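Local coordinates for protein TqaA (Penicillium aethiopicum, PDB 5EJD) that carries a covalently attached 4'-phosphopantetheine arm on this T3 carrier domain, one part of a larger nonribosomal peptide synthetase that probably acts as a ligase, at residues 2-13 with 25-33; 53-61 with 68-76. One frame throughout, in Å; residues are numbered along the deposited sequence.

Both interactions are partly buried, lie away from the phosphopantetheine attachment site, and join helices of the carrier domain to loops. Interaction 1 ties the N-terminal arm and the start of helix 7-20 to the loop before helix 40-52; it mixes one backbone bond across with methyl contacts, beside a helix cap within 2-13. Interaction 2 lays helix 68-74 and the C-terminal tail on the loop leading into helix 59-64, through an apolar patch of Leu-71, Ala-75, Phe-57 and Met-55, with one weak backbone bond between Val-76 and Ser-56 at the exposed end. They meet at helix 68-74, where the carbonyls of Ala-29 and Asp-31 probably accept hydrogen bonds from the backbone N of Ser-69 and Leu-68.

Interaction 1: residues 2-13 with 25-33; sequences KQLSTDAERELA and GTISASDNF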
ATOM      1  N   LYS B   2       3.641  -5.081  36.134  1.00 70.21           N
ATOM      2  CA  LYS B   2       2.232  -4.596  36.479  1.00 72.42           C
ATOM      3  C   LYS B   2       1.019  -5.397  35.887  1.00 73.32           C
ATOM      4  O   LYS B   2       0.799  -5.396  34.689  1.00 65.86           O
ATOM      5  CB  LYS B   2       2.066  -3.120  36.117  1.00 68.91           C
ATOM      6  CG  LYS B   2       0.794  -2.528  36.700  1.00 73.77           C
ATOM      7  CD  LYS B   2       0.728  -1.010  36.649  1.00 78.05           C
ATOM      8  CE  LYS B   2      -0.743  -0.532  36.715  1.00 80.79           C
ATOM      9  NZ  LYS B   2      -0.947   0.945  36.706  1.00 74.68           N
ATOM     10  N   GLN B   3       0.197  -5.991  36.756  1.00 74.36           N
ATOM     11  CA  GLN B   3      -0.794  -7.003  36.364  1.00 72.83           C
ATOM     12  C   GLN B   3      -1.995  -6.434  35.579  1.00 65.40           C
ATOM     13  O   GLN B   3      -2.411  -5.283  35.757  1.00 53.77           O
ATOM     14  CB  GLN B   3      -1.290  -7.766  37.615  1.00 86.30           C
ATOM     15  CG  GLN B   3      -1.994  -9.067  37.396  1.00 96.05           C
ATOM     16  CD  GLN B   3      -2.931  -9.495  38.542  1.00 96.15           C
ATOM     17  OE1 GLN B   3      -3.122  -8.776  39.526  1.00 90.18           O
ATOM     18  NE2 GLN B   3      -3.507 -10.685  38.412  1.00 93.81           N
ATOM     19  N   LEU B   4      -2.525  -7.253  34.676  1.00 59.02           N
ATOM     20  CA  LEU B   4      -3.733  -6.884  33.944  1.00 58.06           C
ATOM     21  C   LEU B   4      -4.946  -7.058  34.850  1.00 60.16           C
ATOM     22  O   LEU B   4      -5.205  -8.141  35.377  1.00 67.50           O
ATOM     23  CB  LEU B   4      -3.895  -7.717  32.680  1.00 54.82           C
ATOM     24  CG  LEU B   4      -2.727  -7.720  31.676  1.00 50.05           C
ATOM     25  CD1 LEU B   4      -2.768  -8.930  30.762  1.00 45.93           C
ATOM     26  CD2 LEU B   4      -2.588  -6.413  30.930  1.00 49.90           C
ATOM     27  N   SER B   5      -5.724  -5.996  34.951  1.00 59.70           N
ATOM     28  CA  SER B   5      -6.738  -5.881  35.975  1.00 61.44           C
ATOM     29  C   SER B   5      -8.175  -5.902  35.388  1.00 63.57           C
ATOM     30  O   SER B   5      -9.055  -6.444  36.022  1.00 75.93           O
ATOM     31  CB  SER B   5      -6.489  -4.673  36.880  1.00 60.63           C
ATOM     32  OG  SER B   5      -6.962  -3.525  36.238  1.00 63.61           O
ATOM     33  N   THR B   6      -8.412  -5.358  34.191  1.00 58.48           N
ATOM     34  CA  THR B   6      -9.766  -5.345  33.608  1.00 51.54           C
ATOM     35  C   THR B   6      -9.882  -6.315  32.456  1.00 46.77           C
ATOM     36  O   THR B   6      -8.897  -6.834  31.967  1.00 48.21           O
ATOM     37  CB  THR B   6     -10.194  -3.934  33.111  1.00 54.80           C
ATOM     38  OG1 THR B   6      -9.677  -3.687  31.795  1.00 56.88           O
ATOM     39  CG2 THR B   6      -9.703  -2.835  34.056  1.00 56.79           C
ATOM     40  N   ASP B   7     -11.102  -6.558  32.019  1.00 43.96           N
ATOM     41  CA  ASP B   7     -11.340  -7.414  30.853  1.00 48.44           C
ATOM     42  C   ASP B   7     -10.860  -6.796  29.553  1.00 43.83           C
ATOM     43  O   ASP B   7     -10.450  -7.513  28.640  1.00 41.97           O
ATOM     44  CB  ASP B   7     -12.841  -7.755  30.716  1.00 53.11           C
ATOM     45  CG  ASP B   7     -13.286  -8.837  31.698  1.00 62.04           C
ATOM     46  OD1 ASP B   7     -12.423  -9.553  32.273  1.00 69.00           O
ATOM     47  OD2 ASP B   7     -14.511  -8.978  31.911  1.00 73.91           O
ATOM     48  N   ALA B   8     -11.004  -5.479  29.451  1.00 38.55           N
ATOM     49  CA  ALA B   8     -10.508  -4.735  28.327  1.00 37.82           C
ATOM     50  C   ALA B   8      -8.954  -4.829  28.244  1.00 35.97           C
ATOM     51  O   ALA B   8      -8.412  -4.986  27.155  1.00 29.55           O
ATOM     52  CB  ALA B   8     -10.953  -3.276  28.405  1.00 39.03           C
ATOM     53  N   GLU B   9      -8.268  -4.744  29.384  1.00 36.00           N
ATOM     54  CA  GLU B   9      -6.826  -4.877  29.405  1.00 36.58           C
ATOM     55  C   GLU B   9      -6.428  -6.255  28.932  1.00 37.58           C
ATOM     56  O   GLU B   9      -5.489  -6.393  28.163  1.00 39.87           O
ATOM     57  CB  GLU B   9      -6.240  -4.558  30.778  1.00 40.09           C
ATOM     58  CG  GLU B   9      -6.431  -3.104  31.209  1.00 45.81           C
ATOM     59  CD  GLU B   9      -5.670  -2.719  32.495  1.00 53.91           C
ATOM     60  OE1 GLU B   9      -5.216  -3.603  33.263  1.00 55.54           O
ATOM     61  OE2 GLU B   9      -5.572  -1.498  32.766  1.00 55.46           O
ATOM     62  N   ARG B  10      -7.147  -7.284  29.335  1.00 37.62           N
ATOM     63  CA  ARG B  10      -6.809  -8.626  28.892  1.00 39.11           C
ATOM     64  C   ARG B  10      -6.993  -8.798  27.409  1.00 35.80           C
ATOM     65  O   ARG B  10      -6.176  -9.453  26.767  1.00 39.48           O
ATOM     66  CB  ARG B  10      -7.633  -9.706  29.633  1.00 47.24           C
ATOM     67  CG  ARG B  10      -7.205  -9.912  31.079  1.00 54.44           C
ATOM     68  CD  ARG B  10      -8.068 -10.888  31.869  1.00 60.36           C
ATOM     69  NE  ARG B  10      -7.968 -10.451  33.259  1.00 68.38           N
ATOM     70  CZ  ARG B  10      -8.886  -9.752  33.923  1.00 66.15           C
ATOM     71  NH1 ARG B  10     -10.054  -9.448  33.373  1.00 64.87           N
ATOM     72  NH2 ARG B  10      -8.632  -9.380  35.164  1.00 68.88           N
ATOM     73  N   GLU B  11      -8.118  -8.330  26.887  1.00 36.38           N
ATOM     74  CA  GLU B  11      -8.414  -8.560  25.480  1.00 40.60           C
ATOM     75  C   GLU B  11      -7.387  -7.788  24.639  1.00 37.94           C
ATOM     76  O   GLU B  11      -6.882  -8.287  23.645  1.00 32.79           O
ATOM     77  CB  GLU B  11      -9.881  -8.280  25.030  1.00 46.54           C
ATOM     78  CG  GLU B  11     -10.569  -9.537  24.473  1.00 57.77           C
ATOM     79  CD  GLU B  11      -9.885 -10.318  23.318  1.00 66.54           C
ATOM     80  OE1 GLU B  11      -8.940  -9.902  22.587  1.00 60.09           O
ATOM     81  OE2 GLU B  11     -10.368 -11.445  23.118  1.00 74.60           O
ATOM     82  N   LEU B  12      -7.061  -6.588  25.082  1.00 33.75           N
ATOM     83  CA  LEU B  12      -6.076  -5.768  24.399  1.00 35.27           C
ATOM     84  C   LEU B  12      -4.660  -6.358  24.404  1.00 33.24           C
ATOM     85  O   LEU B  12      -3.948  -6.285  23.412  1.00 33.61           O
ATOM     86  CB  LEU B  12      -6.069  -4.400  25.047  1.00 37.68           C
ATOM     87  CG  LEU B  12      -5.411  -3.313  24.265  1.00 44.59           C
ATOM     88  CD1 LEU B  12      -6.075  -3.162  22.897  1.00 43.59           C
ATOM     89  CD2 LEU B  12      -5.517  -2.025  25.091  1.00 45.31           C
ATOM     90  N   ALA B  13      -4.290  -7.001  25.496  1.00 30.85           N
ATOM     91  CA  ALA B  13      -3.009  -7.628  25.584  1.00 30.71           C
ATOM     92  C   ALA B  13      -2.893  -8.781  24.610  1.00 32.43           C
ATOM     93  O   ALA B  13      -1.843  -9.017  24.011  1.00 28.90           O
ATOM     94  CB  ALA B  13      -2.777  -8.133  27.001  1.00 32.95           C
ATOM     95  N   GLY B  25       2.357 -13.573  28.143  1.00 42.78           N
ATOM     96  CA  GLY B  25       2.916 -13.456  29.494  1.00 38.91           C
ATOM     97  C   GLY B  25       3.849 -12.277  29.753  1.00 39.26           C
ATOM     98  O   GLY B  25       4.105 -11.969  30.921  1.00 44.88           O
ATOM     99  N   THR B  26       4.399 -11.647  28.703  1.00 35.73           N
ATOM    100  CA  THR B  26       5.360 -10.569  28.873  1.00 34.11           C
ATOM    101  C   THR B  26       4.743  -9.223  28.842  1.00 33.63           C
ATOM    102  O   THR B  26       5.441  -8.212  28.958  1.00 31.52           O
ATOM    103  CB  THR B  26       6.411 -10.570  27.760  1.00 37.88           C
ATOM    104  OG1 THR B  26       5.819 -10.192  26.512  1.00 39.03           O
ATOM    105  CG2 THR B  26       7.055 -11.947  27.650  1.00 38.88           C
ATOM    106  N   ILE B  27       3.421  -9.175  28.731  1.00 37.92           N
ATOM    107  CA  ILE B  27       2.743  -7.897  28.532  1.00 36.20           C
ATOM    108  C   ILE B  27       2.156  -7.375  29.840  1.00 38.15           C
ATOM    109  O   ILE B  27       1.377  -8.058  30.474  1.00 41.15           O
ATOM    110  CB  ILE B  27       1.643  -8.016  27.465  1.00 35.15           C
ATOM    111  CG1 ILE B  27       2.259  -8.348  26.117  1.00 32.51           C
ATOM    112  CG2 ILE B  27       0.897  -6.702  27.340  1.00 37.51           C
ATOM    113  CD1 ILE B  27       1.244  -8.658  25.073  1.00 31.79           C
ATOM    114  N   SER B  28       2.578  -6.184  30.259  1.00 38.76           N
ATOM    115  CA  SER B  28       2.054  -5.588  31.443  1.00 38.53           C
ATOM    116  C   SER B  28       1.211  -4.390  31.065  1.00 38.31           C
ATOM    117  O   SER B  28       1.324  -3.843  29.972  1.00 38.07           O
ATOM    118  CB  SER B  28       3.174  -5.199  32.430  1.00 40.64           C
ATOM    119  OG  SER B  28       3.613  -3.877  32.223  1.00 46.50           O
ATOM    120  N   ALA B  29       0.348  -4.001  31.989  1.00 36.85           N
ATOM    121  CA  ALA B  29      -0.570  -2.907  31.779  1.00 39.23           C
ATOM    122  C   ALA B  29       0.105  -1.578  31.535  1.00 36.93           C
ATOM    123  O   ALA B  29      -0.515  -0.690  30.966  1.00 37.53           O
ATOM    124  CB  ALA B  29      -1.526  -2.804  32.953  1.00 39.94           C
ATOM    125  N   SER B  30       1.358  -1.445  31.940  1.00 37.63           N
ATOM    126  CA  SER B  30       2.119  -0.189  31.739  1.00 38.40           C
ATOM    127  C   SER B  30       2.941  -0.181  30.445  1.00 33.65           C
ATOM    128  O   SER B  30       3.667   0.765  30.192  1.00 32.44           O
ATOM    129  CB  SER B  30       3.069  -0.012  32.923  1.00 36.72           C
ATOM    130  OG  SER B  30       3.922  -1.141  32.997  1.00 40.49           O
ATOM    131  N   ASP B  31       2.893  -1.281  29.689  1.00 34.04           N
ATOM    132  CA  ASP B  31       3.605  -1.368  28.424  1.00 35.28           C
ATOM    133  C   ASP B  31       3.125  -0.350  27.367  1.00 35.32           C
ATOM    134  O   ASP B  31       1.938  -0.049  27.229  1.00 30.19           O
ATOM    135  CB  ASP B  31       3.498  -2.759  27.824  1.00 38.32           C
ATOM    136  CG  ASP B  31       4.534  -3.715  28.359  1.00 43.24           C
ATOM    137  OD1 ASP B  31       5.627  -3.273  28.760  1.00 49.33           O
ATOM    138  OD2 ASP B  31       4.272  -4.943  28.336  1.00 50.30           O
ATOM    139  N   ASN B  32       4.110   0.177  26.653  1.00 32.31           N
ATOM    140  CA  ASN B  32       3.913   1.131  25.595  1.00 29.28           C
ATOM    141  C   ASN B  32       4.003   0.425  24.235  1.00 27.76           C
ATOM    142  O   ASN B  32       5.015  -0.205  23.908  1.00 27.52           O
ATOM    143  CB  ASN B  32       4.991   2.206  25.723  1.00 28.95           C
ATOM    144  CG  ASN B  32       4.894   3.243  24.654  1.00 32.10           C
ATOM    145  OD1 ASN B  32       4.957   2.931  23.445  1.00 36.66           O
ATOM    146  ND2 ASN B  32       4.661   4.473  25.054  1.00 30.28           N
ATOM    147  N   PHE B  33       2.967   0.587  23.430  1.00 26.72           N
ATOM    148  CA  PHE B  33       2.874  -0.083  22.139  1.00 27.94           C
ATOM    149  C   PHE B  33       4.111   0.117  21.253  1.00 29.02           C
ATOM    150  O   PHE B  33       4.597  -0.816  20.636  1.00 28.49           O
ATOM    151  CB  PHE B  33       1.624   0.418  21.403  1.00 28.47           C
ATOM    152  CG  PHE B  33       1.289  -0.353  20.130  1.00 26.60           C
ATOM    153  CD1 PHE B  33       1.551   0.204  18.894  1.00 27.08           C
ATOM    154  CD2 PHE B  33       0.657  -1.557  20.186  1.00 26.04           C
ATOM    155  CE1 PHE B  33       1.242  -0.454  17.735  1.00 26.82           C
ATOM    156  CE2 PHE B  33       0.340  -2.239  19.027  1.00 28.59           C
ATOM    157  CZ  PHE B  33       0.638  -1.683  17.792  1.00 27.67           C
TER
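Glu-9 OE1 packs against the methyl of Ala-29, 3.8 Å from its CB, while accepting two bonds from Ser-5: a nearly straight one from the backbone N (3.0 Å, 170° at the hydrogen), on the anti side, somewhat out of the carboxylate plane, and a weak one from OG. The side chain reaches back there because CG lies beside its own backbone N (chi1 -65°) and the chain then runs extended. Thr-6, the N-cap of helix 7-20, holds the same turn by accepting from Glu-9 N at its OG1 (3.0 Å), and the carboxylate's charge probably suits the positive end of the helix. An alanine in place of Glu-9 would probably leave Ser-5 N without its acceptor and open a gap beside the Ala-29 methyl. Ahead of the helix, Ala-29 N donates to Lys-2 O (3.1 Å, 166°), pinning the N-terminal arm to the type I turn 28-31. Leu-4 slides CD2 alongside this backbone, 3.9 Å from Ala-29 N. Further down, Ile-27 splits its branches over Ala-13: CG2 lies 4.0 Å from Ala-13 CB, whereas CD1 approaches Ala-13 O. Ile-27 also rests on Trp-16 and Ala-17 of helix 7-20 and on Leu-68 of helix 68-74, whose backbone probably bonds to Ala-29 and Asp-31; Glu-9 joins the two helices directly, touching Ser-69 and Ala-72.

Interaction 2: residues 53-61 with 68-76; sequences AGMSFGVAD and LSELASVAV
Leu-71 reaches from helix 68-74 to both Phe-57 and Asp-61. Its CB points at 53-61, and with CG opposite the backbone N (chi1 178°) the fork of the side chain is delivered straight into that segment. CD1 does most of the touching: it lies 4.0 Å from Asp-61 CB, slightly nearer to Asp-61 O, and 4.2 Å from Phe-57 CD1. CD2 takes the other direction, over one face of the Phe-57 ring and offset toward its rim, and the two side chains cross at about a right angle. A turn further on, the methyl of Ala-75 meets the ring obliquely, its CB 3.9 Å from Phe-57 CD2, and is touched also by Met-55, whose chain bends at its third torsion (81°) to bring CE within 3.7 Å of Ala-75 CB. The Asp-61 carboxylate turns back on its own segment: OD2 accepts from Gly-58 N (2.7 Å, 172°) on the anti side, somewhat out of plane. This caps helix 59-64 at its N-cap, Gly-58, which has no side chain to return the bond of a full capping box. Where helix 68-74 ends, the tail runs past the loop; Val-76 N gives a weak bond to Ser-56 O (3.3 Å), and Ala-75 CA makes a CH contact with the same oxygen. Besides Leu-71, the Phe-57 side chain packs on Leu-12 of helix 7-20 and Ile-62 of helix 59-64, while its backbone carbonyl reaches Ser-47 of helix 40-52; Val-59 and Ala-60 meet another protein chain.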
ATOM      1  N   ALA B  53     -13.077  -8.240  18.271  1.00 49.46           N
ATOM      2  CA  ALA B  53     -13.298  -8.630  19.656  1.00 43.41           C
ATOM      3  C   ALA B  53     -14.319  -7.746  20.379  1.00 43.97           C
ATOM      4  O   ALA B  53     -14.406  -7.782  21.609  1.00 46.00           O
ATOM      5  CB  ALA B  53     -11.971  -8.593  20.394  1.00 48.37           C
ATOM      6  N   GLY B  54     -15.012  -6.875  19.652  1.00 43.47           N
ATOM      7  CA  GLY B  54     -15.993  -5.989  20.253  1.00 47.44           C
ATOM      8  C   GLY B  54     -15.481  -4.747  20.960  1.00 48.79           C
ATOM      9  O   GLY B  54     -16.234  -4.074  21.649  1.00 58.08           O
ATOM     10  N   MET B  55     -14.203  -4.427  20.819  1.00 54.06           N
ATOM     11  CA  MET B  55     -13.684  -3.157  21.302  1.00 51.64           C
ATOM     12  C   MET B  55     -13.636  -2.229  20.130  1.00 50.01           C
ATOM     13  O   MET B  55     -13.667  -2.650  18.990  1.00 52.44           O
ATOM     14  CB  MET B  55     -12.294  -3.307  21.851  1.00 53.07           C
ATOM     15  CG  MET B  55     -12.227  -4.241  23.020  1.00 56.44           C
ATOM     16  SD  MET B  55     -10.512  -4.466  23.528  1.00 61.13           S
ATOM     17  CE  MET B  55     -10.236  -3.009  24.510  1.00 56.45           C
ATOM     18  N   SER B  56     -13.528  -0.951  20.418  1.00 48.10           N
ATOM     19  CA  SER B  56     -13.589   0.057  19.384  1.00 46.99           C
ATOM     20  C   SER B  56     -12.572   1.171  19.677  1.00 43.15           C
ATOM     21  O   SER B  56     -12.751   1.961  20.606  1.00 40.30           O
ATOM     22  CB  SER B  56     -14.999   0.609  19.340  1.00 52.58           C
ATOM     23  OG  SER B  56     -15.066   1.720  18.495  1.00 50.79           O
ATOM     24  N   PHE B  57     -11.495   1.180  18.903  1.00 36.72           N
ATOM     25  CA  PHE B  57     -10.530   2.244  18.943  1.00 35.95           C
ATOM     26  C   PHE B  57      -9.892   2.295  17.596  1.00 35.22           C
ATOM     27  O   PHE B  57      -9.779   1.279  16.900  1.00 37.00           O
ATOM     28  CB  PHE B  57      -9.481   2.015  20.037  1.00 36.84           C
ATOM     29  CG  PHE B  57      -8.786   0.698  19.952  1.00 36.64           C
ATOM     30  CD1 PHE B  57      -7.576   0.564  19.286  1.00 36.56           C
ATOM     31  CD2 PHE B  57      -9.335  -0.418  20.541  1.00 35.99           C
ATOM     32  CE1 PHE B  57      -6.946  -0.668  19.201  1.00 35.28           C
ATOM     33  CE2 PHE B  57      -8.704  -1.639  20.469  1.00 33.87           C
ATOM     34  CZ  PHE B  57      -7.511  -1.768  19.794  1.00 35.44           C
ATOM     35  N   GLY B  58      -9.406   3.469  17.235  1.00 34.26           N
ATOM     36  CA  GLY B  58      -8.705   3.627  15.963  1.00 31.11           C
ATOM     37  C   GLY B  58      -7.230   3.833  16.162  1.00 26.43           C
ATOM     38  O   GLY B  58      -6.715   3.847  17.288  1.00 22.38           O
ATOM     39  N   VAL B  59      -6.535   3.975  15.045  1.00 25.25           N
ATOM     40  CA  VAL B  59      -5.100   4.157  15.089  1.00 26.84           C
ATOM     41  C   VAL B  59      -4.727   5.419  15.882  1.00 27.24           C
ATOM     42  O   VAL B  59      -3.708   5.444  16.557  1.00 30.19           O
ATOM     43  CB  VAL B  59      -4.518   4.209  13.679  1.00 26.77           C
ATOM     44  CG1 VAL B  59      -3.031   4.500  13.700  1.00 26.15           C
ATOM     45  CG2 VAL B  59      -4.771   2.902  12.960  1.00 27.00           C
ATOM     46  N   ALA B  60      -5.510   6.475  15.762  1.00 27.70           N
ATOM     47  CA  ALA B  60      -5.183   7.733  16.453  1.00 28.43           C
ATOM     48  C   ALA B  60      -5.179   7.534  17.975  1.00 29.50           C
ATOM     49  O   ALA B  60      -4.349   8.093  18.686  1.00 31.17           O
ATOM     50  CB  ALA B  60      -6.146   8.830  16.054  1.00 26.71           C
ATOM     51  N   ASP B  61      -6.092   6.708  18.456  1.00 31.47           N
ATOM     52  CA  ASP B  61      -6.192   6.414  19.881  1.00 29.86           C
ATOM     53  C   ASP B  61      -4.925   5.761  20.380  1.00 29.17           C
ATOM     54  O   ASP B  61      -4.494   6.034  21.483  1.00 30.95           O
ATOM     55  CB  ASP B  61      -7.403   5.523  20.156  1.00 33.48           C
ATOM     56  CG  ASP B  61      -8.756   6.164  19.725  1.00 38.83           C
ATOM     57  OD1 ASP B  61      -8.981   7.347  20.057  1.00 44.73           O
ATOM     58  OD2 ASP B  61      -9.580   5.483  19.045  1.00 39.78           O
ATOM     59  N   LEU B  68      -0.890   0.584  27.492  1.00 31.41           N
ATOM     60  CA  LEU B  68      -2.000  -0.367  27.392  1.00 31.67           C
ATOM     61  C   LEU B  68      -3.189  -0.007  28.266  1.00 34.55           C
ATOM     62  O   LEU B  68      -4.322   0.046  27.783  1.00 39.20           O
ATOM     63  CB  LEU B  68      -1.544  -1.767  27.712  1.00 31.81           C
ATOM     64  CG  LEU B  68      -2.477  -2.894  27.263  1.00 33.42           C
ATOM     65  CD1 LEU B  68      -1.679  -4.154  27.038  1.00 34.82           C
ATOM     66  CD2 LEU B  68      -3.554  -3.190  28.271  1.00 37.50           C
ATOM     67  N   SER B  69      -2.946   0.235  29.542  1.00 36.79           N
ATOM     68  CA  SER B  69      -4.025   0.527  30.474  1.00 39.77           C
ATOM     69  C   SER B  69      -4.800   1.760  30.044  1.00 40.96           C
ATOM     70  O   SER B  69      -6.019   1.776  30.172  1.00 49.22           O
ATOM     71  CB  SER B  69      -3.488   0.702  31.909  1.00 41.87           C
ATOM     72  OG  SER B  69      -2.586   1.787  31.982  1.00 42.61           O
ATOM     73  N   GLU B  70      -4.106   2.793  29.570  1.00 40.82           N
ATOM     74  CA  GLU B  70      -4.770   4.010  29.081  1.00 41.10           C
ATOM     75  C   GLU B  70      -5.583   3.797  27.820  1.00 40.39           C
ATOM     76  O   GLU B  70      -6.679   4.316  27.691  1.00 38.63           O
ATOM     77  CB  GLU B  70      -3.779   5.084  28.821  1.00 48.29           C
ATOM     78  CG  GLU B  70      -3.133   5.722  30.037  1.00 62.44           C
ATOM     79  CD  GLU B  70      -2.314   6.954  29.495  1.00 83.88           C
ATOM     80  OE1 GLU B  70      -1.582   6.856  28.455  1.00 98.17           O
ATOM     81  OE2 GLU B  70      -2.452   8.094  29.976  1.00 94.87           O
ATOM     82  N   LEU B  71      -5.082   2.958  26.925  1.00 39.98           N
ATOM     83  CA  LEU B  71      -5.819   2.638  25.726  1.00 37.74           C
ATOM     84  C   LEU B  71      -7.071   1.824  26.043  1.00 39.71           C
ATOM     85  O   LEU B  71      -8.105   1.971  25.381  1.00 38.13           O
ATOM     86  CB  LEU B  71      -4.929   1.879  24.715  1.00 35.49           C
ATOM     87  CG  LEU B  71      -5.568   1.428  23.396  1.00 32.20           C
ATOM     88  CD1 LEU B  71      -6.094   2.606  22.595  1.00 31.58           C
ATOM     89  CD2 LEU B  71      -4.576   0.655  22.580  1.00 32.51           C
ATOM     90  N   ALA B  72      -6.970   0.934  27.017  1.00 40.75           N
ATOM     91  CA  ALA B  72      -8.136   0.132  27.414  1.00 41.31           C
ATOM     92  C   ALA B  72      -9.296   0.949  27.960  1.00 45.02           C
ATOM     93  O   ALA B  72     -10.432   0.547  27.790  1.00 46.86           O
ATOM     94  CB  ALA B  72      -7.711  -0.931  28.400  1.00 42.81           C
ATOM     95  N   SER B  73      -9.024   2.064  28.643  1.00 47.36           N
ATOM     96  CA  SER B  73     -10.100   2.977  29.064  1.00 49.40           C
ATOM     97  C   SER B  73     -10.838   3.652  27.956  1.00 50.16           C
ATOM     98  O   SER B  73     -12.027   3.852  28.068  1.00 58.90           O
ATOM     99  CB  SER B  73      -9.574   4.164  29.861  1.00 47.53           C
ATOM    100  OG  SER B  73      -8.667   3.734  30.818  1.00 47.40           O
ATOM    101  N   VAL B  74     -10.129   4.124  26.950  1.00 46.69           N
ATOM    102  CA  VAL B  74     -10.806   4.927  25.914  1.00 49.45           C
ATOM    103  C   VAL B  74     -11.482   4.050  24.883  1.00 47.95           C
ATOM    104  O   VAL B  74     -12.290   4.564  24.120  1.00 51.90           O
ATOM    105  CB  VAL B  74      -9.940   5.980  25.203  1.00 48.22           C
ATOM    106  CG1 VAL B  74      -8.981   6.678  26.165  1.00 50.19           C
ATOM    107  CG2 VAL B  74      -9.191   5.310  24.107  1.00 45.41           C
ATOM    108  N   ALA B  75     -11.187   2.745  24.862  1.00 49.94           N
ATOM    109  CA  ALA B  75     -11.908   1.849  23.959  1.00 52.27           C
ATOM    110  C   ALA B  75     -13.365   1.675  24.445  1.00 56.24           C
ATOM    111  O   ALA B  75     -13.614   1.733  25.650  1.00 58.39           O
ATOM    112  CB  ALA B  75     -11.189   0.525  23.836  1.00 48.29           C
ATOM    113  N   VAL B  76     -14.308   1.517  23.512  1.00 64.03           N
ATOM    114  CA  VAL B  76     -15.773   1.582  23.793  1.00 71.36           C
ATOM    115  C   VAL B  76     -16.539   0.300  23.402  1.00 67.65           C
ATOM    116  O   VAL B  76     -16.005  -0.579  22.724  1.00 64.78           O
ATOM    117  CB  VAL B  76     -16.430   2.809  23.067  1.00 69.42           C
ATOM    118  CG1 VAL B  76     -17.913   2.907  23.417  1.00 73.19           C
ATOM    119  CG2 VAL B  76     -15.692   4.120  23.384  1.00 63.35           C
TER